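PDB 5UPB: acetoacetate decarboxylase from Sphingomonas wittichii, which is an acetoacetate decarboxylase-like enzyme, probably a lyase, whose reaction may differ from that of true acetoacetate decarboxylases. Local coordinates for residues Gly139-Cys151 and Leu158-Asp170. Residues are numbered along the deposited sequence; the frame is centred on the assembly and turned at random.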
loop_
_atom_site.group_PDB
_atom_site.type_symbol
_atom_site.label_atom_id
_atom_site.label_comp_id
_atom_site.label_asym_id
_atom_site.label_seq_id
_atom_site.Cartn_x
_atom_site.Cartn_y
_atom_site.Cartn_z
ATOM N N GLY A 139 14.219 5.595 -24.971
ATOM C CA GLY A 139 15.348 4.725 -24.817
ATOM C C GLY A 139 15.655 4.554 -23.331
ATOM O O GLY A 139 14.888 4.934 -22.449
ATOM N N GLY A 140 16.788 3.913 -23.082
ATOM C CA GLY A 140 17.274 3.649 -21.747
ATOM C C GLY A 140 18.217 4.723 -21.266
ATOM O O GLY A 140 18.137 5.891 -21.672
ATOM N N LEU A 141 19.166 4.310 -20.432
ATOM C CA LEU A 141 20.171 5.236 -19.923
ATOM C C LEU A 141 21.124 5.654 -21.050
ATOM O O LEU A 141 21.623 4.827 -21.810
ATOM C CB LEU A 141 20.938 4.599 -18.765
ATOM C CG LEU A 141 20.051 4.371 -17.552
ATOM C CD1 LEU A 141 20.775 3.458 -16.585
ATOM C CD2 LEU A 141 19.716 5.710 -16.892
ATOM N N ARG A 142 21.325 6.958 -21.161
ATOM C CA ARG A 142 22.109 7.611 -22.195
ATOM C C ARG A 142 22.270 9.071 -21.800
ATOM O O ARG A 142 21.618 9.571 -20.880
ATOM C CB ARG A 142 21.395 7.522 -23.549
ATOM C CG ARG A 142 20.050 8.255 -23.535
ATOM C CD ARG A 142 19.268 8.132 -24.825
ATOM N NE ARG A 142 18.866 6.772 -25.158
ATOM C CZ ARG A 142 18.562 6.377 -26.392
ATOM N NH1 ARG A 142 18.617 7.235 -27.404
ATOM N NH2 ARG A 142 18.209 5.119 -26.617
ATOM N N GLU A 143 23.092 9.768 -22.548
ATOM C CA GLU A 143 23.167 11.202 -22.367
ATOM C C GLU A 143 21.777 11.800 -22.535
ATOM O O GLU A 143 21.046 11.450 -23.464
ATOM C CB GLU A 143 24.103 11.789 -23.410
ATOM C CG GLU A 143 25.488 11.225 -23.415
ATOM C CD GLU A 143 26.365 11.924 -24.427
ATOM O OE1 GLU A 143 25.834 12.797 -25.139
ATOM O OE2 GLU A 143 27.564 11.564 -24.560
ATOM N N GLY A 144 21.370 12.641 -21.601
ATOM C CA GLY A 144 20.055 13.214 -21.689
ATOM C C GLY A 144 18.944 12.450 -21.003
ATOM O O GLY A 144 17.875 13.017 -20.832
ATOM N N ALA A 145 19.168 11.209 -20.576
ATOM C CA ALA A 145 18.148 10.466 -19.833
ATOM C C ALA A 145 17.857 11.088 -18.470
ATOM O O ALA A 145 18.707 11.737 -17.861
ATOM C CB ALA A 145 18.606 9.018 -19.636
ATOM N N VAL A 146 16.644 10.865 -17.964
ATOM C CA VAL A 146 16.296 11.338 -16.627
ATOM C C VAL A 146 15.929 10.138 -15.773
ATOM O O VAL A 146 15.399 9.141 -16.275
ATOM C CB VAL A 146 15.179 12.399 -16.644
ATOM C CG1 VAL A 146 15.724 13.698 -17.262
ATOM C CG2 VAL A 146 13.929 11.910 -17.400
ATOM N N VAL A 147 16.314 10.217 -14.495
ATOM C CA VAL A 147 16.042 9.216 -13.463
ATOM C C VAL A 147 15.437 9.932 -12.264
ATOM O O VAL A 147 15.813 11.071 -11.965
ATOM C CB VAL A 147 17.343 8.493 -13.076
ATOM C CG1 VAL A 147 17.097 7.496 -11.977
ATOM C CG2 VAL A 147 17.944 7.828 -14.322
ATOM N N GLY A 148 14.484 9.294 -11.586
ATOM C CA GLY A 148 13.833 9.927 -10.445
ATOM C C GLY A 148 13.614 8.943 -9.319
ATOM O O GLY A 148 13.438 7.746 -9.543
ATOM N N GLY A 149 13.672 9.449 -8.092
ATOM C CA GLY A 149 13.327 8.630 -6.934
ATOM C C GLY A 149 12.615 9.477 -5.909
ATOM O O GLY A 149 12.863 10.683 -5.797
ATOM N N ILE A 150 11.731 8.837 -5.140
ATOM C CA ILE A 150 10.981 9.549 -4.111
ATOM C C ILE A 150 10.670 8.568 -2.987
ATOM O O ILE A 150 10.522 7.357 -3.197
ATOM C CB ILE A 150 9.683 10.183 -4.693
ATOM C CG1 ILE A 150 8.996 11.109 -3.691
ATOM C CG2 ILE A 150 8.677 9.106 -5.058
ATOM C CD1 ILE A 150 8.001 12.049 -4.377
ATOM N N CYS A 151 10.618 9.084 -1.775
ATOM C CA CYS A 151 10.189 8.252 -0.668
ATOM C C CYS A 151 9.314 9.081 0.257
ATOM O O CYS A 151 9.450 10.303 0.338
ATOM C CB CYS A 151 11.392 7.662 0.092
ATOM S SG CYS A 151 12.556 8.873 0.658
ATOM N N LEU A 158 9.391 12.459 2.250
ATOM C CA LEU A 158 10.641 12.488 3.002
ATOM C C LEU A 158 11.746 13.159 2.193
ATOM O O LEU A 158 12.344 14.146 2.641
ATOM C CB LEU A 158 11.048 11.065 3.366
ATOM C CG LEU A 158 10.021 10.313 4.238
ATOM C CD1 LEU A 158 10.320 8.813 4.150
ATOM C CD2 LEU A 158 10.055 10.840 5.649
ATOM N N PHE A 159 12.051 12.626 1.011
ATOM C CA PHE A 159 12.893 13.383 0.092
ATOM C C PHE A 159 12.667 12.910 -1.332
ATOM O O PHE A 159 12.028 11.884 -1.578
ATOM C CB PHE A 159 14.379 13.321 0.478
ATOM C CG PHE A 159 15.033 11.966 0.368
ATOM C CD1 PHE A 159 15.676 11.565 -0.810
ATOM C CD2 PHE A 159 15.070 11.109 1.464
ATOM C CE1 PHE A 159 16.322 10.332 -0.893
ATOM C CE2 PHE A 159 15.709 9.870 1.383
ATOM C CZ PHE A 159 16.354 9.491 0.185
ATOM N N ARG A 160 13.065 13.771 -2.264
ATOM C CA ARG A 160 13.025 13.483 -3.685
ATOM C C ARG A 160 14.439 13.607 -4.242
ATOM O O ARG A 160 15.192 14.477 -3.812
ATOM C CB ARG A 160 12.132 14.455 -4.444
ATOM C CG ARG A 160 10.772 14.658 -3.826
ATOM C CD ARG A 160 10.149 15.944 -4.336
ATOM N NE ARG A 160 9.866 15.890 -5.769
ATOM C CZ ARG A 160 9.580 16.964 -6.494
ATOM N NH1 ARG A 160 9.570 18.172 -5.932
ATOM N NH2 ARG A 160 9.310 16.832 -7.778
ATOM N N LEU A 161 14.780 12.732 -5.177
ATOM C CA LEU A 161 16.073 12.732 -5.861
ATOM C C LEU A 161 15.847 12.599 -7.351
ATOM O O LEU A 161 14.894 11.950 -7.793
ATOM C CB LEU A 161 16.965 11.561 -5.502
ATOM C CG LEU A 161 17.546 11.363 -4.131
ATOM C CD1 LEU A 161 18.492 10.170 -4.238
ATOM C CD2 LEU A 161 18.248 12.623 -3.671
ATOM N N GLY A 162 16.780 13.155 -8.122
ATOM C CA GLY A 162 16.707 13.001 -9.560
ATOM C C GLY A 162 18.066 13.223 -10.185
ATOM O O GLY A 162 18.990 13.755 -9.560
ATOM N N LEU A 163 18.178 12.798 -11.433
ATOM C CA LEU A 163 19.419 12.911 -12.204
ATOM C C LEU A 163 19.057 13.150 -13.658
ATOM O O LEU A 163 18.215 12.430 -14.202
ATOM C CB LEU A 163 20.228 11.616 -12.103
ATOM C CG LEU A 163 21.594 11.638 -12.744
ATOM C CD1 LEU A 163 22.499 12.575 -11.959
ATOM C CD2 LEU A 163 22.139 10.221 -12.772
ATOM N N THR A 164 19.707 14.138 -14.292
ATOM C CA THR A 164 19.703 14.262 -15.749
ATOM C C THR A 164 21.086 13.815 -16.212
ATOM O O THR A 164 22.089 14.457 -15.886
ATOM C CB THR A 164 19.432 15.683 -16.218
ATOM O OG1 THR A 164 18.172 16.124 -15.722
ATOM C CG2 THR A 164 19.404 15.721 -17.738
ATOM N N VAL A 165 21.139 12.706 -16.943
ATOM C CA VAL A 165 22.413 12.072 -17.277
ATOM C C VAL A 165 23.169 12.949 -18.255
ATOM O O VAL A 165 22.586 13.452 -19.222
ATOM C CB VAL A 165 22.165 10.676 -17.853
ATOM C CG1 VAL A 165 23.492 10.042 -18.401
ATOM C CG2 VAL A 165 21.503 9.783 -16.794
ATOM N N THR A 166 24.454 13.165 -17.988
ATOM C CA THR A 166 25.311 13.920 -18.900
ATOM C C THR A 166 26.356 13.058 -19.585
ATOM O O THR A 166 26.780 13.393 -20.684
ATOM C CB THR A 166 26.035 15.064 -18.175
ATOM O OG1 THR A 166 26.781 14.563 -17.062
ATOM C CG2 THR A 166 25.055 16.094 -17.668
ATOM N N ARG A 167 26.761 11.939 -18.996
ATOM C CA ARG A 167 27.803 11.137 -19.614
ATOM C C ARG A 167 27.842 9.771 -18.963
ATOM O O ARG A 167 27.349 9.566 -17.842
ATOM C CB ARG A 167 29.190 11.790 -19.489
ATOM C CG ARG A 167 29.568 12.082 -18.035
ATOM C CD ARG A 167 31.062 12.348 -17.903
ATOM N NE ARG A 167 31.412 12.743 -16.543
ATOM C CZ ARG A 167 31.649 11.896 -15.537
ATOM N NH1 ARG A 167 31.587 10.585 -15.697
ATOM N NH2 ARG A 167 31.990 12.367 -14.361
ATOM N N ALA A 168 28.393 8.824 -19.709
ATOM C CA ALA A 168 28.784 7.560 -19.108
ATOM C C ALA A 168 29.762 7.843 -17.976
ATOM O O ALA A 168 30.514 8.833 -18.002
ATOM C CB ALA A 168 29.416 6.654 -20.160
ATOM N N GLY A 169 29.765 6.970 -16.970
ATOM C CA GLY A 169 30.589 7.176 -15.800
ATOM C C GLY A 169 31.411 5.949 -15.474
ATOM O O GLY A 169 31.397 4.956 -16.193
ATOM N N ASP A 170 32.124 6.046 -14.357
ATOM C CA ASP A 170 33.000 4.972 -13.937
ATOM C C ASP A 170 33.136 5.036 -12.425
ATOM O O ASP A 170 32.507 5.864 -11.768
ATOM C CB ASP A 170 34.344 5.113 -14.672
ATOM C CG ASP A 170 34.952 6.492 -14.500
ATOM O OD1 ASP A 170 34.942 7.029 -13.359
ATOM O OD2 ASP A 170 35.431 7.038 -15.519
#
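Strands 146-151 and 158-166 run antiparallel, their axes 4.6 Å apart at closest approach, and pair as a β-hairpin in the curved β-structure of the acetoacetate decarboxylase-like fold. Strands 125-129 and 206-221 pair on their outer sides. From V146-T164 to I150-R160 the pairs alternate regularly between non-hydrogen-bonded and hydrogen-bonded, and G148 faces G162 with CA to CA 4.3 Å. At one end a type II turn, R142 to A145, brings G144 N to V165 O while A145 O receives V165 N at 2.8 Å, nearly straight at 174°. V165 reaches across this turn: with CG1 anti to its backbone N (chi1 172°), that methyl meets R142 O, while CG2 packs on A145 CB at 4.1 Å. V147 and L163 meet through their CB atoms on the face turned to L28 of strand 21-34. The other face carries V146 beside T164 and I150 beside R160, where I150 CD1 lies against R160 CG at 3.8 Å; L73 and P76 of a second subunit pack here, and R160 NH1 forms a salt bridge with E220 OE2 and NH2 a hydrogen bond to R74 O of that subunit. At the far end a classic β-bulge sets both L158 and F159 opposite C151. C151 SG sits over one face of the F159 ring, 3.7 Å from its centroid and displaced toward CE2 and CD2.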